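Local coordinates for heme peroxidase (Bacteroides thetaiotaomicron, PDB 2GVK), which probably uses hydrogen peroxide to oxidise dyes and other substrates with the help of a bound heme, as a dye-decolorizing (DyP-type) peroxidase, at residues Y30-S35 and G134-V139; K43-N48 and D129-G134; S66-F71 and H112-Q117. All coordinates share one frame; numbering follows the deposited sequence. Where two conformers were deposited one is given.

Contact 1: residues Y30-S35 and G134-V139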
# COMPACT_ATOMS: atom_id res chain seq x y z
N TYR A 30 5.67 34.82 1.33
CA TYR A 30 5.41 35.84 2.32
C TYR A 30 6.24 37.08 2.04
O TYR A 30 7.38 36.98 1.58
CB TYR A 30 5.84 35.35 3.70
CG TYR A 30 4.95 34.33 4.37
CD1 TYR A 30 3.66 34.64 4.71
CD2 TYR A 30 5.49 33.16 4.91
CE1 TYR A 30 2.87 33.76 5.47
CE2 TYR A 30 4.72 32.29 5.66
CZ TYR A 30 3.41 32.60 5.93
OH TYR A 30 2.65 31.77 6.72
N ASN A 31 5.71 38.25 2.41
CA ASN A 31 6.52 39.44 2.57
C ASN A 31 6.75 39.69 4.05
O ASN A 31 5.90 39.39 4.87
CB ASN A 31 5.84 40.66 1.97
CG ASN A 31 6.18 40.87 0.51
OD1 ASN A 31 7.05 40.21 -0.05
ND2 ASN A 31 5.46 41.81 -0.13
N LEU A 32 7.91 40.23 4.39
CA LEU A 32 8.20 40.63 5.75
C LEU A 32 7.44 41.89 6.10
O LEU A 32 7.28 42.77 5.27
CB LEU A 32 9.70 40.89 5.92
CG LEU A 32 10.63 39.72 5.62
CD1 LEU A 32 12.06 40.18 5.74
CD2 LEU A 32 10.35 38.56 6.55
N THR A 33 7.07 42.01 7.38
CA THR A 33 6.53 43.26 7.92
C THR A 33 7.63 44.05 8.61
O THR A 33 8.72 43.53 8.86
CB THR A 33 5.44 43.01 8.96
OG1 THR A 33 6.03 42.43 10.14
CG2 THR A 33 4.38 42.09 8.42
N ASP A 34 7.30 45.27 9.03
CA ASP A 34 8.26 46.13 9.72
C ASP A 34 8.13 46.03 11.24
O ASP A 34 8.56 46.92 11.96
CB ASP A 34 8.09 47.58 9.27
CG ASP A 34 8.78 47.87 7.96
OD1 ASP A 34 9.58 47.03 7.51
OD2 ASP A 34 8.55 48.96 7.40
N SER A 35 7.57 44.96 11.73
CA SER A 35 7.39 44.81 13.17
C SER A 35 8.75 44.67 13.89
O SER A 35 9.72 44.23 13.30
CB SER A 35 6.52 43.63 13.49
OG SER A 35 7.27 42.44 13.59
N GLY A 134 2.76 38.03 12.88
CA GLY A 134 3.13 39.44 13.04
C GLY A 134 4.34 39.85 12.23
O GLY A 134 4.57 41.04 11.99
N ALA A 135 5.11 38.85 11.80
CA ALA A 135 6.39 39.07 11.06
C ALA A 135 6.20 39.03 9.55
O ALA A 135 7.09 39.49 8.78
CB ALA A 135 7.40 38.01 11.48
N VAL A 136 5.07 38.49 9.11
CA VAL A 136 4.83 38.30 7.68
C VAL A 136 3.41 38.61 7.25
O VAL A 136 2.47 38.64 8.08
CB VAL A 136 5.13 36.79 7.24
CG1 VAL A 136 6.60 36.45 7.44
CG2 VAL A 136 4.24 35.83 7.98
N VAL A 137 3.27 38.88 5.96
CA VAL A 137 1.97 38.98 5.32
C VAL A 137 2.00 38.09 4.07
O VAL A 137 3.04 37.96 3.42
CB VAL A 137 1.61 40.45 4.95
CG1 VAL A 137 1.17 41.21 6.19
CG2 VAL A 137 2.78 41.14 4.31
N SER A 138 0.87 37.45 3.76
CA SER A 138 0.79 36.56 2.59
C SER A 138 0.81 37.33 1.28
O SER A 138 0.02 38.24 1.09
CB SER A 138 -0.49 35.74 2.65
OG SER A 138 -0.51 34.80 1.58
N VAL A 139 1.74 36.96 0.40
CA VAL A 139 1.74 37.44 -0.96
C VAL A 139 0.97 36.47 -1.85
O VAL A 139 0.15 36.88 -2.63
CB VAL A 139 3.20 37.63 -1.50
CG1 VAL A 139 3.18 38.00 -2.96
CG2 VAL A 139 3.91 38.67 -0.70
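The ring of Y30 lies against V136, whose CG2 methyl sits over one ring face, displaced toward the rim, in a CH-pi contact with CG2 3.7 Å from the centroid of the Y30 ring. V136 CG2 stands between the backbone N and the carbonyl carbon, which turns it to the ring, while CB also rests close by. A branched residue suits the place: it presents a methyl to the ring and keeps the extended backbone of a strand. The ring continues onto L132, L109 and F111 and reaches S255 of the second subunit. An alanine in place of Y30 would probably open a gap over V136 CG2 and take an aromatic neighbour from L132.

The backbones pair as antiparallel strands. N31 and V137 form a hydrogen-bonded pair, N31 N giving 2.9 Å to V137 O and V137 N returning a bond to N31 O; Y30 with S138 and L32 with V136 are the non-hydrogen-bonded pairs around it. This joins strand 24-32 to strand 136-145, the first and last strands of the ferredoxin-like N-terminal half. V139 CG2 presses on the flat amide of N31, 3.4 Å from N31 CG and almost as near to OD1 and ND2.

Where the strands part, T33 takes over. Its backbone N bonds to A135 O at 2.9 Å, arriving well above the carbonyl plane. Its hydroxyl, set between backbone N and carbonyl carbon (chi1 69°), gives a shorter bond, T33 OG1 to G134 O at 2.7 Å, in the carbonyl plane on a lone pair. Threonine thus grips both carbonyls, and OG1 also meets the T38 hydroxyl and a weak bond from S35 N. The positive phi of G134, 93°, would jam a CB against the preceding carbonyl, hence the glycine.

Contact 2: residues K43-N48 and D129-G134. With EDO (1,2-ethanediol), chain J.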
# COMPACT_ATOMS: atom_id res chain seq x y z
N LYS A 43 14.29 34.20 12.29
CA LYS A 43 15.46 33.45 12.76
C LYS A 43 15.04 32.22 13.57
O LYS A 43 15.68 31.16 13.49
CB LYS A 43 16.39 34.34 13.57
CG LYS A 43 17.16 35.33 12.73
CD LYS A 43 18.20 36.07 13.54
CE LYS A 43 19.02 37.00 12.65
NZ LYS A 43 20.20 37.61 13.37
N ASP A 44 13.93 32.33 14.32
CA ASP A 44 13.37 31.17 15.08
C ASP A 44 13.00 30.06 14.13
O ASP A 44 13.27 28.90 14.39
CB ASP A 44 12.12 31.57 15.88
CG ASP A 44 11.48 30.36 16.62
OD1 ASP A 44 12.11 29.86 17.59
OD2 ASP A 44 10.36 29.92 16.23
N VAL A 45 12.38 30.41 13.02
CA VAL A 45 12.04 29.40 12.02
C VAL A 45 13.32 28.79 11.41
O VAL A 45 13.44 27.58 11.29
CB VAL A 45 11.13 29.96 10.90
CG1 VAL A 45 10.96 28.95 9.78
CG2 VAL A 45 9.78 30.34 11.46
N CYS A 46 14.30 29.64 11.06
CA CYS A 46 15.59 29.15 10.54
C CYS A 46 16.22 28.14 11.50
O CYS A 46 16.68 27.07 11.08
CB CYS A 46 16.57 30.30 10.30
SG CYS A 46 16.13 31.45 9.02
N ALA A 47 16.25 28.51 12.78
CA ALA A 47 16.88 27.69 13.80
C ALA A 47 16.18 26.35 13.98
O ALA A 47 16.84 25.35 14.30
CB ALA A 47 16.90 28.44 15.11
N ASN A 48 14.87 26.32 13.78
CA ASN A 48 14.07 25.16 14.09
C ASN A 48 13.58 24.39 12.87
O ASN A 48 12.85 23.38 13.00
CB ASN A 48 12.90 25.59 14.96
CG ASN A 48 13.32 25.97 16.34
OD1 ASN A 48 13.89 25.14 17.07
ND2 ASN A 48 13.14 27.22 16.69
N ASP A 129 2.78 29.46 10.36
CA ASP A 129 1.85 30.58 10.60
C ASP A 129 1.99 31.07 12.04
O ASP A 129 2.11 32.28 12.29
CB ASP A 129 0.41 30.11 10.31
CG ASP A 129 -0.64 31.20 10.60
OD1 ASP A 129 -0.40 32.40 10.30
OD2 ASP A 129 -1.76 30.82 11.09
N GLU A 130 1.97 30.14 12.98
CA GLU A 130 2.10 30.45 14.40
C GLU A 130 3.44 31.10 14.73
O GLU A 130 3.49 32.10 15.44
CB GLU A 130 1.91 29.19 15.24
CG GLU A 130 0.48 28.64 15.22
CD GLU A 130 0.38 27.18 15.70
OE1 GLU A 130 1.43 26.57 16.07
OE2 GLU A 130 -0.74 26.63 15.66
N LYS A 131 4.51 30.53 14.22
CA LYS A 131 5.85 31.02 14.53
C LYS A 131 6.13 32.38 13.91
O LYS A 131 6.91 33.18 14.46
CB LYS A 131 6.91 30.01 14.07
CG LYS A 131 7.04 28.78 14.95
CD LYS A 131 8.20 27.86 14.40
CE LYS A 131 8.45 26.66 15.29
NZ LYS A 131 8.89 27.08 16.64
N LEU A 132 5.50 32.67 12.78
CA LEU A 132 5.78 33.90 12.05
C LEU A 132 4.73 34.98 12.27
O LEU A 132 4.80 36.04 11.65
CB LEU A 132 5.91 33.61 10.55
CG LEU A 132 7.13 32.77 10.16
CD1 LEU A 132 7.01 32.26 8.73
CD2 LEU A 132 8.41 33.57 10.35
N LYS A 133 3.80 34.74 13.19
CA LYS A 133 2.68 35.66 13.43
C LYS A 133 3.20 37.08 13.70
O LYS A 133 3.96 37.29 14.63
CB LYS A 133 1.83 35.18 14.61
CG LYS A 133 0.49 35.85 14.72
CD LYS A 133 -0.50 35.28 13.71
N GLY A 134 2.76 38.03 12.88
CA GLY A 134 3.13 39.44 13.04
C GLY A 134 4.34 39.85 12.23
O GLY A 134 4.57 41.04 11.99
C1 EDO J . -1.31 36.19 9.54
O1 EDO J . -1.23 36.43 8.12
C2 EDO J . -2.18 34.98 9.78
O2 EDO J . -1.90 34.39 11.05
O HOH W 1 8.68 32.56 16.43
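In the ferredoxin-like N-terminal half two helices lie on one face of the sheet, and here helix 38-59 meets the C-terminal end of helix 118-131. The polar part of the contact is a salt bridge between D44 OD2 and K131 NZ at 3.2 Å, in the conformer of D44 described here, one of two. The lysine chain runs extended until its last torsion, where it bends (chi4 -63°) and brings NZ to the syn side of the carboxylate oxygen, nearly in its plane. The two side chains cross at about a right angle, and K131 CD also passes 3.5 Å from D44 OD2. Lysine suits the site because its methylene stem packs while its charge stays with the aspartate. A water adds a second tie, donating to D44 OD2 and, at 2.7 Å, to K131 O. On the same helix N48 ND2 bonds back to D44 O at 2.9 Å. D129 OD1 accepts a bond at 2.6 Å from O2 of a 1,2-ethanediol, probably from the crystallisation liquor.

Next to the salt bridge the contact is apolar. V45 CG2 touches both K131 CB and the end of L132, 3.7 Å from L132 CD2; valine's short branched chain suits so close an approach. L132 is where the chain leaves helical geometry. V45 and C46 rest on M69, and C46 also on F71, which seats helix 38-59 upon strand 66-72.

Contact 3: residues S66-F71 and H112-Q117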
# COMPACT_ATOMS: atom_id res chain seq x y z
N SER A 66 8.46 16.81 2.85
CA SER A 66 9.55 17.69 2.55
C SER A 66 9.10 19.16 2.60
O SER A 66 7.96 19.47 2.26
CB SER A 66 10.09 17.37 1.18
OG SER A 66 11.16 18.20 0.86
N CYS A 67 10.00 20.05 3.02
CA CYS A 67 9.79 21.48 2.94
C CYS A 67 11.13 22.13 2.63
O CYS A 67 12.16 21.73 3.17
CB CYS A 67 9.23 22.07 4.23
SG CYS A 67 8.70 23.80 4.06
N THR A 68 11.11 23.09 1.73
CA THR A 68 12.27 23.95 1.50
C THR A 68 11.90 25.39 1.83
O THR A 68 10.72 25.79 1.72
CB THR A 68 12.76 23.87 0.06
OG1 THR A 68 11.76 24.38 -0.80
CG2 THR A 68 13.06 22.47 -0.31
N MSE A 69 12.91 26.15 2.27
CA MSE A 69 12.75 27.52 2.68
C MSE A 69 13.77 28.37 1.94
O MSE A 69 14.96 28.08 1.97
CB MSE A 69 13.01 27.63 4.18
CG MSE A 69 12.89 29.03 4.75
SE MSE A 69 13.31 29.05 6.66
CE MSE A 69 12.81 30.90 7.01
N GLY A 70 13.29 29.44 1.31
CA GLY A 70 14.15 30.33 0.56
C GLY A 70 13.91 31.78 0.88
O GLY A 70 12.83 32.15 1.37
N PHE A 71 14.89 32.61 0.54
CA PHE A 71 14.87 34.05 0.82
C PHE A 71 15.01 34.88 -0.44
O PHE A 71 15.90 34.63 -1.26
CB PHE A 71 16.02 34.41 1.78
CG PHE A 71 16.02 33.62 3.04
CD1 PHE A 71 16.58 32.37 3.08
CD2 PHE A 71 15.39 34.10 4.17
CE1 PHE A 71 16.52 31.59 4.23
CE2 PHE A 71 15.36 33.31 5.36
CZ PHE A 71 15.92 32.09 5.37
N HIS A 112 8.11 25.77 0.22
CA HIS A 112 7.65 24.78 -0.73
C HIS A 112 7.48 23.48 0.04
O HIS A 112 8.46 22.84 0.44
CB HIS A 112 8.66 24.66 -1.88
CG HIS A 112 8.36 23.56 -2.86
ND1 HIS A 112 9.35 22.94 -3.60
CD2 HIS A 112 7.19 23.03 -3.28
CE1 HIS A 112 8.80 22.05 -4.41
NE2 HIS A 112 7.49 22.07 -4.22
N ILE A 113 6.20 23.11 0.29
CA ILE A 113 5.85 22.03 1.18
C ILE A 113 5.19 20.91 0.38
O ILE A 113 4.24 21.15 -0.34
CB ILE A 113 4.84 22.50 2.28
CG1 ILE A 113 5.20 23.89 2.79
CG2 ILE A 113 4.79 21.50 3.41
CD1 ILE A 113 4.24 24.44 3.86
N ARG A 114 5.72 19.69 0.53
CA ARG A 114 5.31 18.50 -0.25
C ARG A 114 5.08 17.31 0.69
O ARG A 114 5.88 17.08 1.57
CB ARG A 114 6.43 18.10 -1.24
CG ARG A 114 6.69 19.07 -2.35
CD ARG A 114 7.88 18.65 -3.20
NE ARG A 114 9.15 19.14 -2.63
CZ ARG A 114 10.30 19.19 -3.31
NH1 ARG A 114 10.36 18.81 -4.57
NH2 ARG A 114 11.40 19.67 -2.71
N ALA A 115 4.05 16.48 0.41
CA ALA A 115 3.87 15.23 1.13
C ALA A 115 2.86 14.35 0.43
O ALA A 115 2.08 14.81 -0.41
CB ALA A 115 3.42 15.49 2.55
N LYS A 116 2.80 13.11 0.86
CA LYS A 116 1.83 12.15 0.30
C LYS A 116 0.40 12.45 0.73
O LYS A 116 -0.56 11.97 0.11
CB LYS A 116 2.22 10.70 0.65
CG LYS A 116 3.34 10.17 -0.22
CD LYS A 116 3.55 8.67 -0.03
N GLN A 117 0.26 13.22 1.80
CA GLN A 117 -1.06 13.66 2.27
C GLN A 117 -1.07 15.15 2.51
O GLN A 117 -0.15 15.68 3.10
CB GLN A 117 -1.43 12.95 3.55
CG GLN A 117 -1.66 11.49 3.38
CD GLN A 117 -2.16 10.84 4.66
OE1 GLN A 117 -2.12 11.46 5.75
NE2 GLN A 117 -2.63 9.62 4.55
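T68 lies alongside H112, both side chains pointing the same way from the sheet, with T68 OG1 3.3 Å from H112 CB and near the edge of the imidazole. The threonine hydroxyl stands between its backbone N and carbonyl carbon (chi1 65°), which brings OG1 beside H112 CB. Both polar ends find the same partner, since T68 OG1 and H112 ND1 are each hydrogen-bonded to Y266 OH, which fixes the turn of the ring; the ring also meets that of F27 nearly parallel.

R114 occupies the same face. In the conformer described, one of two, its guanidinium places a face against the histidine, with H112 CE1 3.3 Å above its plane. T68 CG2 approaches R114 NH2 to 4.0 Å. Serine suits its place because S66 OG, in the conformer described, is hydrogen-bonded to D16 beside R114, whose ion pair with that carboxylate is long and weak. On the opposite face C67 SG touches I113 CG1 at 3.7 Å; C67 touches F124 and F49, I113 touches C121 and A125, and this apolar face packs on helices 118-131 and 38-59.

Four backbone bonds hold the strands, among them R114 N to S66 O at 2.8 Å. Such antiparallel pairing of strands 66-72 and 109-115, with helices covering one face, is typical of a ferredoxin-like half in the dimeric alpha-beta barrel fold of DyP-type peroxidases.

All three contacts lie in the N-terminal half of the chain, whose strands run in the order 136-145, 24-32, 109-115, 66-72. Contact 1 joins the first two and contact 3 the last two; their centres are 19 Å apart, with nearest atoms about 7 Å apart. Contact 2, on the helix layer, reaches both: Y30 CE2 meets L132 CD1 at 3.8 Å, and C46 SG meets F71 CZ at 3.7 Å. It also shares G134 with contact 1. The bound sodium ion, at P36 and D37, lies about 7 Å from the side chain of S35. No heme is present in this structure, so the contacts are not placed against the heme site. Contacts 1 and 2 both border the second subunit.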